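Long-range contacts in histone-lysine N-methyltransferase, H3 lysine-9 specific SUVH6 (Arabidopsis thaliana, PDB 6A5K), which transfers methyl groups from S-adenosylmethionine to histone H3, making the H3K9 mark, and, through its SRA domain, probably reads non-CG DNA methylation: residues H455-N460 / K513-G518; P255-N260 / P354-K359; E308-E313 / P327-C332. The protein carries 1 engineered substitution. All blocks are in the same frame, centred on the assembly; numbering follows the deposited sequence.

Contact 1 (H455-N460 / K513-G518). Engineered in segment 513-518: Leu514 (natural residue Pro). With ZN (zinc ion), chain E; SAM (S-adenosylmethionine), chain F.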
loop_
_atom_site.group_PDB
_atom_site.type_symbol
_atom_site.label_atom_id
_atom_site.label_comp_id
_atom_site.label_asym_id
_atom_site.label_seq_id
_atom_site.Cartn_x
_atom_site.Cartn_y
_atom_site.Cartn_z
ATOM N N HIS A 455 4.630 -13.395 -7.381
ATOM C CA HIS A 455 5.411 -13.439 -6.153
ATOM C C HIS A 455 6.456 -12.327 -6.098
ATOM O O HIS A 455 7.050 -11.969 -7.121
ATOM C CB HIS A 455 6.127 -14.785 -6.009
ATOM C CG HIS A 455 7.261 -14.748 -5.029
ATOM N ND1 HIS A 455 7.074 -14.924 -3.674
ATOM C CD2 HIS A 455 8.586 -14.509 -5.199
ATOM C CE1 HIS A 455 8.237 -14.820 -3.053
ATOM N NE2 HIS A 455 9.171 -14.566 -3.953
ATOM N N SER A 456 6.699 -11.806 -4.900
ATOM C CA SER A 456 7.875 -10.971 -4.677
ATOM C C SER A 456 8.536 -11.281 -3.334
ATOM O O SER A 456 7.859 -11.606 -2.348
ATOM C CB SER A 456 7.513 -9.488 -4.737
ATOM O OG SER A 456 8.663 -8.685 -4.502
ATOM N N CYS A 457 9.860 -11.186 -3.304
ATOM C CA CYS A 457 10.611 -11.350 -2.065
ATOM C C CYS A 457 10.554 -10.075 -1.231
ATOM O O CYS A 457 10.932 -10.069 -0.063
ATOM C CB CYS A 457 12.058 -11.730 -2.362
ATOM S SG CYS A 457 12.214 -13.279 -3.269
ATOM N N SER A 458 10.083 -8.993 -1.842
ATOM C CA SER A 458 9.792 -7.767 -1.107
ATOM C C SER A 458 8.388 -7.283 -1.465
ATOM O O SER A 458 8.226 -6.239 -2.093
ATOM C CB SER A 458 10.831 -6.686 -1.407
ATOM O OG SER A 458 10.658 -5.587 -0.528
ATOM N N PRO A 459 7.364 -8.044 -1.048
ATOM C CA PRO A 459 5.982 -7.845 -1.494
ATOM C C PRO A 459 5.296 -6.611 -0.902
ATOM O O PRO A 459 5.688 -6.155 0.168
ATOM C CB PRO A 459 5.290 -9.115 -1.005
ATOM C CG PRO A 459 6.020 -9.449 0.265
ATOM C CD PRO A 459 7.466 -9.102 -0.023
ATOM N N ASN A 460 4.276 -6.095 -1.585
ATOM C CA ASN A 460 3.483 -4.991 -1.034
ATOM C C ASN A 460 2.110 -5.467 -0.548
ATOM O O ASN A 460 1.325 -4.677 -0.013
ATOM C CB ASN A 460 3.332 -3.844 -2.053
ATOM C CG ASN A 460 2.896 -4.322 -3.434
ATOM O OD1 ASN A 460 2.372 -5.419 -3.584
ATOM N ND2 ASN A 460 3.088 -3.472 -4.451
ATOM N N LYS A 513 13.046 -23.279 -10.214
ATOM C CA LYS A 513 12.659 -22.115 -10.995
ATOM C C LYS A 513 13.214 -20.866 -10.330
ATOM O O LYS A 513 13.073 -20.682 -9.124
ATOM C CB LYS A 513 11.142 -22.018 -11.139
ATOM C CG LYS A 513 10.689 -20.773 -11.881
ATOM C CD LYS A 513 9.259 -20.897 -12.367
ATOM C CE LYS A 513 8.830 -19.640 -13.101
ATOM N NZ LYS A 513 9.601 -19.427 -14.355
ATOM N N LEU A 514 13.866 -20.023 -11.121
ATOM C CA LEU A 514 14.455 -18.796 -10.606
ATOM C C LEU A 514 13.374 -17.771 -10.272
ATOM O O LEU A 514 12.336 -17.712 -10.932
ATOM C CB LEU A 514 15.436 -18.212 -11.625
ATOM C CG LEU A 514 16.684 -19.035 -11.942
ATOM C CD1 LEU A 514 17.441 -18.445 -13.144
ATOM C CD2 LEU A 514 17.599 -19.115 -10.731
ATOM N N CYS A 515 13.617 -16.969 -9.239
ATOM C CA CYS A 515 12.743 -15.844 -8.934
ATOM C C CYS A 515 13.187 -14.619 -9.727
ATOM O O CYS A 515 14.361 -14.249 -9.703
ATOM C CB CYS A 515 12.744 -15.526 -7.432
ATOM S SG CYS A 515 11.625 -14.172 -6.994
ATOM N N PHE A 516 12.239 -13.999 -10.422
ATOM C CA PHE A 516 12.509 -12.807 -11.225
ATOM C C PHE A 516 11.855 -11.558 -10.630
ATOM O O PHE A 516 11.526 -10.621 -11.362
ATOM C CB PHE A 516 12.014 -13.011 -12.658
ATOM C CG PHE A 516 12.823 -14.004 -13.450
ATOM C CD1 PHE A 516 14.122 -14.313 -13.084
ATOM C CD2 PHE A 516 12.285 -14.615 -14.573
ATOM C CE1 PHE A 516 14.873 -15.218 -13.820
ATOM C CE2 PHE A 516 13.026 -15.523 -15.315
ATOM C CZ PHE A 516 14.324 -15.827 -14.934
ATOM N N CYS A 517 11.659 -11.537 -9.310
ATOM C CA CYS A 517 10.948 -10.419 -8.686
ATOM C C CYS A 517 11.750 -9.117 -8.781
ATOM O O CYS A 517 11.170 -8.030 -8.774
ATOM C CB CYS A 517 10.604 -10.724 -7.218
ATOM S SG CYS A 517 11.958 -10.538 -5.996
ATOM N N GLY A 518 13.073 -9.234 -8.859
ATOM C CA GLY A 518 13.941 -8.076 -9.047
ATOM C C GLY A 518 14.283 -7.280 -7.793
ATOM O O GLY A 518 14.947 -6.239 -7.865
HETATM ZN ZN ZN E . 12.789 -12.710 -5.548
HETATM N N SAM F . 2.354 -14.656 -14.088
HETATM C CA SAM F . 1.182 -15.550 -14.043
HETATM C C SAM F . 0.403 -15.602 -15.359
HETATM O O SAM F . -0.678 -16.204 -15.427
HETATM O OXT SAM F . 0.828 -15.040 -16.372
HETATM C CB SAM F . 0.245 -15.147 -12.904
HETATM C CG SAM F . 0.760 -15.646 -11.561
HETATM S SD SAM F . 0.652 -17.451 -11.558
HETATM C CE SAM F . -0.342 -17.656 -10.085
HETATM C "C5'" SAM F . 2.223 -18.015 -10.884
HETATM C "C4'" SAM F . 3.266 -18.132 -11.978
HETATM O "O4'" SAM F . 3.726 -16.837 -12.344
HETATM C "C3'" SAM F . 4.479 -18.905 -11.498
HETATM O "O3'" SAM F . 4.330 -20.285 -11.737
HETATM C "C2'" SAM F . 5.569 -18.304 -12.348
HETATM O "O2'" SAM F . 5.501 -18.897 -13.625
HETATM C "C1'" SAM F . 5.129 -16.865 -12.501
HETATM N N9 SAM F . 5.752 -16.036 -11.448
HETATM C C8 SAM F . 5.123 -15.367 -10.432
HETATM N N7 SAM F . 6.061 -14.730 -9.682
HETATM C C5 SAM F . 7.283 -15.001 -10.199
HETATM C C6 SAM F . 8.572 -14.620 -9.841
HETATM N N6 SAM F . 8.789 -13.831 -8.786
HETATM N N1 SAM F . 9.641 -15.083 -10.575
HETATM C C2 SAM F . 9.436 -15.897 -11.672
HETATM N N3 SAM F . 8.154 -16.265 -12.032
HETATM C C4 SAM F . 7.097 -15.820 -11.315
#
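Cys517 meets Cys457 and Cys515 at one zinc ion. Each of the three SG atoms lies 2.4 Å from the zinc, and Cys522 supplies the fourth sulfur. The SG of Cys517 sits between its own backbone N and carbonyl carbon (chi1 79°). In that position Cys517 SG also accepts the backbone N-H of Cys457 at 3.5 Å, nearly straight (169°). The CB of Cys517 rests 3.7 Å from the CA of Ser456.

Cys515 SG lies at the edge of the His455 imidazole, 3.5 Å from His455 CD2 and near the ring plane. It also takes a weak hydrogen bond from N6 of S-adenosylmethionine. On the Cys457 side, NE2 of His455 donates to Cys457 SG, while ND1 accepts a hydrogen bond from the backbone N of Tyr496. Polar partners on two sides of the ring fix its rotation. N-H donors to the sulfurs would probably temper the negative charge of the zinc thiolates.

The adenine is read by backbone. His455 N donates to adenine N7 at 3.0 Å, adenine N6 donates to His455 O, and Phe516 N donates to adenine N1 at 2.8 Å. This is the post-SET zinc site closing over the cofactor pocket, as in related SET methyltransferases. Segment 455-460 links strands 454-455 and 461-467, the Ser456 backbone is hydrogen-bonded to Tyr494 of strand 491-494, and segment 513-518 lies in the loop after that strand.

Contact 2 (P255-N260 / P354-K359); sequences PISAVN and PLEIFK
Leu355 O is gripped by two waters, which bridge it to the start of segment 255-260. One water donates to Leu355 O at 2.8 Å and accepts the backbone N-H of Ser257. The other donates to both Leu355 O and Pro255 O, the latter at 2.6 Å. Here the two backbones are too far apart to bond directly, and CG2 of Ile256 lies against the same carbonyl.

Further along, the strands pair directly. Ile357 N donates to Ser257 O at 2.9 Å, Val259 N to Ile357 O, and Lys359 N to Val259 O. Strands 257-259 and 355-359 thus run parallel, 26° apart. They are neighbours in the mixed six-stranded sheet that joins the pre-SET region to the SET domain. Strand 242-244 flanks the first, and strand 365-369 the second.

On one face, Ala258 CB packs 3.6 Å from Ile357 CG1. On the other, with CG between its backbone N and carbonyl carbon (chi1 81°) and the chain extended beyond, Glu356 brings its carboxylate across to Val259, OE1 lying 3.7 Å from Val259 CG2. Salt bridges to Arg368 and Arg239 hold OE2, which would probably keep the buried acid charged.

The Asn260 amide lies alongside the Lys359 chain, its OD1 3.3 Å from Lys359 CB. Its ND2 donates to Asp263 and to Glu265 O, and OD1 accepts from Ile262 N. An alanine in place of Asn260 would probably leave Ile262 N without this acceptor and Asp263 and Glu265 O without this donor, and open a gap beside the Lys359 methylenes. Lys359 NZ forms salt bridges with Asp263 and Glu265.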
loop_
_atom_site.group_PDB
_atom_site.type_symbol
_atom_site.label_atom_id
_atom_site.label_comp_id
_atom_site.label_asym_id
_atom_site.label_seq_id
_atom_site.Cartn_x
_atom_site.Cartn_y
_atom_site.Cartn_z
ATOM N N PRO A 255 -15.295 -3.530 -14.141
ATOM C CA PRO A 255 -14.521 -4.284 -15.131
ATOM C C PRO A 255 -13.028 -4.322 -14.806
ATOM O O PRO A 255 -12.473 -3.353 -14.288
ATOM C CB PRO A 255 -14.778 -3.519 -16.432
ATOM C CG PRO A 255 -15.044 -2.123 -15.987
ATOM C CD PRO A 255 -15.792 -2.253 -14.686
ATOM N N ILE A 256 -12.393 -5.449 -15.108
ATOM C CA ILE A 256 -10.961 -5.602 -14.905
ATOM C C ILE A 256 -10.296 -5.773 -16.263
ATOM O O ILE A 256 -10.422 -6.813 -16.902
ATOM C CB ILE A 256 -10.645 -6.797 -13.981
ATOM C CG1 ILE A 256 -11.220 -6.538 -12.584
ATOM C CG2 ILE A 256 -9.135 -7.033 -13.898
ATOM C CD1 ILE A 256 -11.066 -7.710 -11.607
ATOM N N SER A 257 -9.605 -4.735 -16.712
ATOM C CA SER A 257 -9.049 -4.727 -18.059
ATOM C C SER A 257 -7.697 -5.426 -18.124
ATOM O O SER A 257 -7.094 -5.754 -17.095
ATOM C CB SER A 257 -8.915 -3.292 -18.570
ATOM O OG SER A 257 -8.090 -2.529 -17.706
ATOM N N ALA A 258 -7.229 -5.650 -19.347
ATOM C CA ALA A 258 -5.924 -6.254 -19.578
ATOM C C ALA A 258 -5.100 -5.388 -20.528
ATOM O O ALA A 258 -5.565 -4.998 -21.608
ATOM C CB ALA A 258 -6.076 -7.651 -20.133
ATOM N N VAL A 259 -3.871 -5.102 -20.120
ATOM C CA VAL A 259 -2.976 -4.258 -20.897
ATOM C C VAL A 259 -1.683 -5.008 -21.213
ATOM O O VAL A 259 -1.079 -5.627 -20.339
ATOM C CB VAL A 259 -2.651 -2.944 -20.146
ATOM C CG1 VAL A 259 -1.601 -2.128 -20.896
ATOM C CG2 VAL A 259 -3.917 -2.129 -19.929
ATOM N N ASN A 260 -1.268 -4.970 -22.472
ATOM C CA ASN A 260 -0.010 -5.591 -22.865
ATOM C C ASN A 260 0.769 -4.650 -23.777
ATOM O O ASN A 260 0.393 -4.428 -24.923
ATOM C CB ASN A 260 -0.262 -6.933 -23.561
ATOM C CG ASN A 260 1.019 -7.709 -23.839
ATOM O OD1 ASN A 260 2.121 -7.160 -23.797
ATOM N ND2 ASN A 260 0.872 -8.998 -24.131
ATOM N N PRO A 354 -9.907 -0.170 -8.495
ATOM C CA PRO A 354 -9.848 -0.414 -9.942
ATOM C C PRO A 354 -8.619 -1.239 -10.332
ATOM O O PRO A 354 -7.530 -0.693 -10.518
ATOM C CB PRO A 354 -9.782 0.998 -10.530
ATOM C CG PRO A 354 -9.122 1.813 -9.471
ATOM C CD PRO A 354 -9.537 1.213 -8.146
ATOM N N LEU A 355 -8.797 -2.550 -10.448
ATOM C CA LEU A 355 -7.693 -3.439 -10.794
ATOM C C LEU A 355 -7.610 -3.688 -12.294
ATOM O O LEU A 355 -8.606 -3.574 -13.018
ATOM C CB LEU A 355 -7.828 -4.777 -10.064
ATOM C CG LEU A 355 -7.969 -4.717 -8.543
ATOM C CD1 LEU A 355 -8.093 -6.116 -7.966
ATOM C CD2 LEU A 355 -6.786 -3.976 -7.921
ATOM N N GLU A 356 -6.408 -4.020 -12.751
ATOM C CA GLU A 356 -6.207 -4.490 -14.116
ATOM C C GLU A 356 -5.055 -5.488 -14.144
ATOM O O GLU A 356 -4.182 -5.457 -13.269
ATOM C CB GLU A 356 -5.941 -3.317 -15.068
ATOM C CG GLU A 356 -4.516 -2.798 -15.073
ATOM C CD GLU A 356 -4.320 -1.638 -16.043
ATOM O OE1 GLU A 356 -5.316 -1.187 -16.654
ATOM O OE2 GLU A 356 -3.169 -1.179 -16.200
ATOM N N ILE A 357 -5.071 -6.402 -15.115
ATOM C CA ILE A 357 -3.912 -7.258 -15.321
ATOM C C ILE A 357 -3.085 -6.717 -16.478
ATOM O O ILE A 357 -3.600 -6.034 -17.376
ATOM C CB ILE A 357 -4.287 -8.738 -15.583
ATOM C CG1 ILE A 357 -4.997 -8.915 -16.932
ATOM C CG2 ILE A 357 -5.125 -9.290 -14.431
ATOM C CD1 ILE A 357 -5.155 -10.375 -17.336
ATOM N N PHE A 358 -1.789 -7.000 -16.440
ATOM C CA PHE A 358 -0.890 -6.441 -17.432
ATOM C C PHE A 358 0.278 -7.379 -17.687
ATOM O O PHE A 358 0.611 -8.213 -16.846
ATOM C CB PHE A 358 -0.377 -5.067 -16.983
ATOM C CG PHE A 358 0.618 -5.129 -15.855
ATOM C CD1 PHE A 358 0.195 -5.328 -14.547
ATOM C CD2 PHE A 358 1.977 -4.991 -16.105
ATOM C CE1 PHE A 358 1.117 -5.389 -13.505
ATOM C CE2 PHE A 358 2.896 -5.053 -15.076
ATOM C CZ PHE A 358 2.464 -5.259 -13.771
ATOM N N LYS A 359 0.910 -7.232 -18.843
ATOM C CA LYS A 359 2.030 -8.101 -19.178
ATOM C C LYS A 359 3.367 -7.553 -18.676
ATOM O O LYS A 359 3.715 -6.392 -18.919
ATOM C CB LYS A 359 2.100 -8.322 -20.690
ATOM C CG LYS A 359 2.997 -9.480 -21.097
ATOM C CD LYS A 359 2.489 -10.787 -20.523
ATOM C CE LYS A 359 2.723 -11.949 -21.479
ATOM N NZ LYS A 359 4.130 -12.031 -21.964
HETATM O O HOH W 1 -9.514 -2.162 -15.197
HETATM O O HOH W 2 -11.380 -2.536 -12.105
#

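Contact 3 (E308-E313 / P327-C332); sequences EKNGGE and PTIYEC. With ZN (zinc ion), chain B; ZN (zinc ion), chain C.
Asn310 clasps the backbone of Tyr330 with both ends of its amide. Asn310 OD1 accepts the N-H of Tyr330 at 2.9 Å. Asn310 ND2 donates to Tyr330 O at 2.9 Å, in the amide plane and on a lone pair of that carbonyl. Both bonds are nearly straight (173°), and together they fix the rotation of the amide, which meets the strand edge-on. OD1 also lies at the edge of the phenol ring.

Lys309 CB lies 4.0 Å from the centroid of the Tyr330 ring, over one face, in a CH-pi contact. With CG anti to the carbonyl carbon (chi1 -68°) and the chain extended beyond, Lys309 sets both CB and CD against the ring, crossing the tyrosine at about a right angle. Thr328 CG2 lies over the opposite face, offset toward the rim.

Against this close-fitting part, the Lys309 end is looser: its ammonium reaches Glu331 O through a water, while Lys288 O takes a direct bond from it. Another water donates to Asn310 OD1 and to Thr328 O.

Gly311 ends helix 305-309 in a Schellman motif, and Asn310 is the residue that leaves the helix. On the other segment, Cys332 SG bridges two zinc ions, 2.4 Å from each. These belong to the nine-cysteine, three-zinc cluster characteristic of the pre-SET motif.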
loop_
_atom_site.group_PDB
_atom_site.type_symbol
_atom_site.label_atom_id
_atom_site.label_comp_id
_atom_site.label_asym_id
_atom_site.label_seq_id
_atom_site.Cartn_x
_atom_site.Cartn_y
_atom_site.Cartn_z
ATOM N N GLU A 308 -15.621 -10.839 20.447
ATOM C CA GLU A 308 -15.033 -11.863 21.298
ATOM C C GLU A 308 -14.251 -12.883 20.476
ATOM O O GLU A 308 -13.184 -13.329 20.893
ATOM C CB GLU A 308 -16.117 -12.567 22.122
ATOM C CG GLU A 308 -15.586 -13.379 23.300
ATOM C CD GLU A 308 -14.357 -12.756 23.943
ATOM O OE1 GLU A 308 -14.446 -11.598 24.411
ATOM O OE2 GLU A 308 -13.302 -13.427 23.980
ATOM N N LYS A 309 -14.781 -13.253 19.313
ATOM C CA LYS A 309 -14.052 -14.128 18.396
ATOM C C LYS A 309 -12.673 -13.548 18.065
ATOM O O LYS A 309 -11.694 -14.281 17.946
ATOM C CB LYS A 309 -14.838 -14.343 17.100
ATOM C CG LYS A 309 -16.121 -15.145 17.240
ATOM C CD LYS A 309 -16.711 -15.442 15.862
ATOM C CE LYS A 309 -18.201 -15.763 15.929
ATOM N NZ LYS A 309 -18.787 -15.945 14.566
ATOM N N ASN A 310 -12.605 -12.227 17.928
ATOM C CA ASN A 310 -11.361 -11.561 17.552
ATOM C C ASN A 310 -10.445 -11.276 18.742
ATOM O O ASN A 310 -9.465 -10.545 18.616
ATOM C CB ASN A 310 -11.666 -10.252 16.808
ATOM C CG ASN A 310 -12.218 -10.491 15.416
ATOM O OD1 ASN A 310 -11.494 -10.914 14.515
ATOM N ND2 ASN A 310 -13.507 -10.214 15.230
ATOM N N GLY A 311 -10.763 -11.855 19.896
ATOM C CA GLY A 311 -9.912 -11.721 21.064
ATOM C C GLY A 311 -10.200 -10.475 21.879
ATOM O O GLY A 311 -9.349 -10.007 22.636
ATOM N N GLY A 312 -11.400 -9.931 21.715
ATOM C CA GLY A 312 -11.836 -8.793 22.506
ATOM C C GLY A 312 -11.533 -7.449 21.872
ATOM O O GLY A 312 -11.635 -6.415 22.527
ATOM N N GLU A 313 -11.160 -7.453 20.595
ATOM C CA GLU A 313 -10.874 -6.200 19.905
ATOM C C GLU A 313 -11.383 -6.192 18.467
ATOM O O GLU A 313 -11.757 -7.226 17.922
ATOM C CB GLU A 313 -9.369 -5.912 19.928
ATOM C CG GLU A 313 -8.513 -6.964 19.251
ATOM C CD GLU A 313 -7.030 -6.628 19.312
ATOM O OE1 GLU A 313 -6.529 -6.334 20.420
ATOM O OE2 GLU A 313 -6.370 -6.647 18.253
ATOM N N PRO A 327 -3.429 -14.077 12.744
ATOM C CA PRO A 327 -3.658 -15.423 12.206
ATOM C C PRO A 327 -5.020 -15.537 11.523
ATOM O O PRO A 327 -5.105 -16.034 10.395
ATOM C CB PRO A 327 -3.585 -16.313 13.451
ATOM C CG PRO A 327 -2.656 -15.577 14.365
ATOM C CD PRO A 327 -2.954 -14.115 14.140
ATOM N N THR A 328 -6.065 -15.060 12.194
ATOM C CA THR A 328 -7.413 -15.098 11.636
ATOM C C THR A 328 -8.208 -13.852 12.029
ATOM O O THR A 328 -8.137 -13.386 13.164
ATOM C CB THR A 328 -8.192 -16.363 12.104
ATOM O OG1 THR A 328 -7.368 -17.525 11.956
ATOM C CG2 THR A 328 -9.465 -16.553 11.284
ATOM N N ILE A 329 -8.958 -13.311 11.078
ATOM C CA ILE A 329 -9.914 -12.253 11.375
ATOM C C ILE A 329 -11.330 -12.778 11.209
ATOM O O ILE A 329 -11.620 -13.494 10.250
ATOM C CB ILE A 329 -9.693 -11.036 10.470
ATOM C CG1 ILE A 329 -8.393 -10.338 10.858
ATOM C CG2 ILE A 329 -10.869 -10.063 10.548
ATOM C CD1 ILE A 329 -8.030 -9.240 9.929
ATOM N N TYR A 330 -12.198 -12.450 12.163
ATOM C CA TYR A 330 -13.605 -12.821 12.084
ATOM C C TYR A 330 -14.453 -11.600 11.772
ATOM O O TYR A 330 -14.512 -10.656 12.560
ATOM C CB TYR A 330 -14.082 -13.466 13.393
ATOM C CG TYR A 330 -13.313 -14.710 13.767
ATOM C CD1 TYR A 330 -12.087 -14.621 14.412
ATOM C CD2 TYR A 330 -13.807 -15.969 13.466
ATOM C CE1 TYR A 330 -11.376 -15.755 14.746
ATOM C CE2 TYR A 330 -13.101 -17.110 13.804
ATOM C CZ TYR A 330 -11.887 -16.992 14.442
ATOM O OH TYR A 330 -11.175 -18.118 14.782
ATOM N N GLU A 331 -15.101 -11.611 10.614
ATOM C CA GLU A 331 -16.031 -10.542 10.275
ATOM C C GLU A 331 -17.440 -10.950 10.663
ATOM O O GLU A 331 -17.718 -12.132 10.848
ATOM C CB GLU A 331 -15.958 -10.209 8.782
ATOM C CG GLU A 331 -14.620 -9.630 8.352
ATOM C CD GLU A 331 -14.661 -9.020 6.963
ATOM O OE1 GLU A 331 -15.768 -8.904 6.390
ATOM O OE2 GLU A 331 -13.585 -8.660 6.445
ATOM N N CYS A 332 -18.326 -9.970 10.806
ATOM C CA CYS A 332 -19.723 -10.274 11.064
ATOM C C CYS A 332 -20.330 -10.960 9.846
ATOM O O CYS A 332 -19.907 -10.718 8.707
ATOM C CB CYS A 332 -20.487 -9.005 11.433
ATOM S SG CYS A 332 -20.097 -8.465 13.096
HETATM ZN ZN ZN B . -21.388 -10.057 14.356
HETATM ZN ZN ZN C . -21.182 -6.329 13.303
HETATM O O HOH W 3 -18.442 -13.567 13.194
HETATM O O HOH W 4 -8.872 -11.614 15.201
#

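Contact 3 is nested in the chain loop closed by contact 2, and contact 1 follows both. Contact 1 binds the adenine directly, while in contact 2 the Lys359 side chain comes only within about 6 Å of S-adenosylmethionine. Their centres are 20 Å apart and their nearest atoms about 9 Å, so they do not touch. The sheet of contact 2 reaches contact 1 through its outermost strand 454-455, at the far edge from strand 242-244. Contact 3 is remote, its centre 31 Å from that of contact 1 and 34 Å from that of contact 2. Strand 461-467, which follows segment 455-460, pairs with strand 328-330 of contact 3.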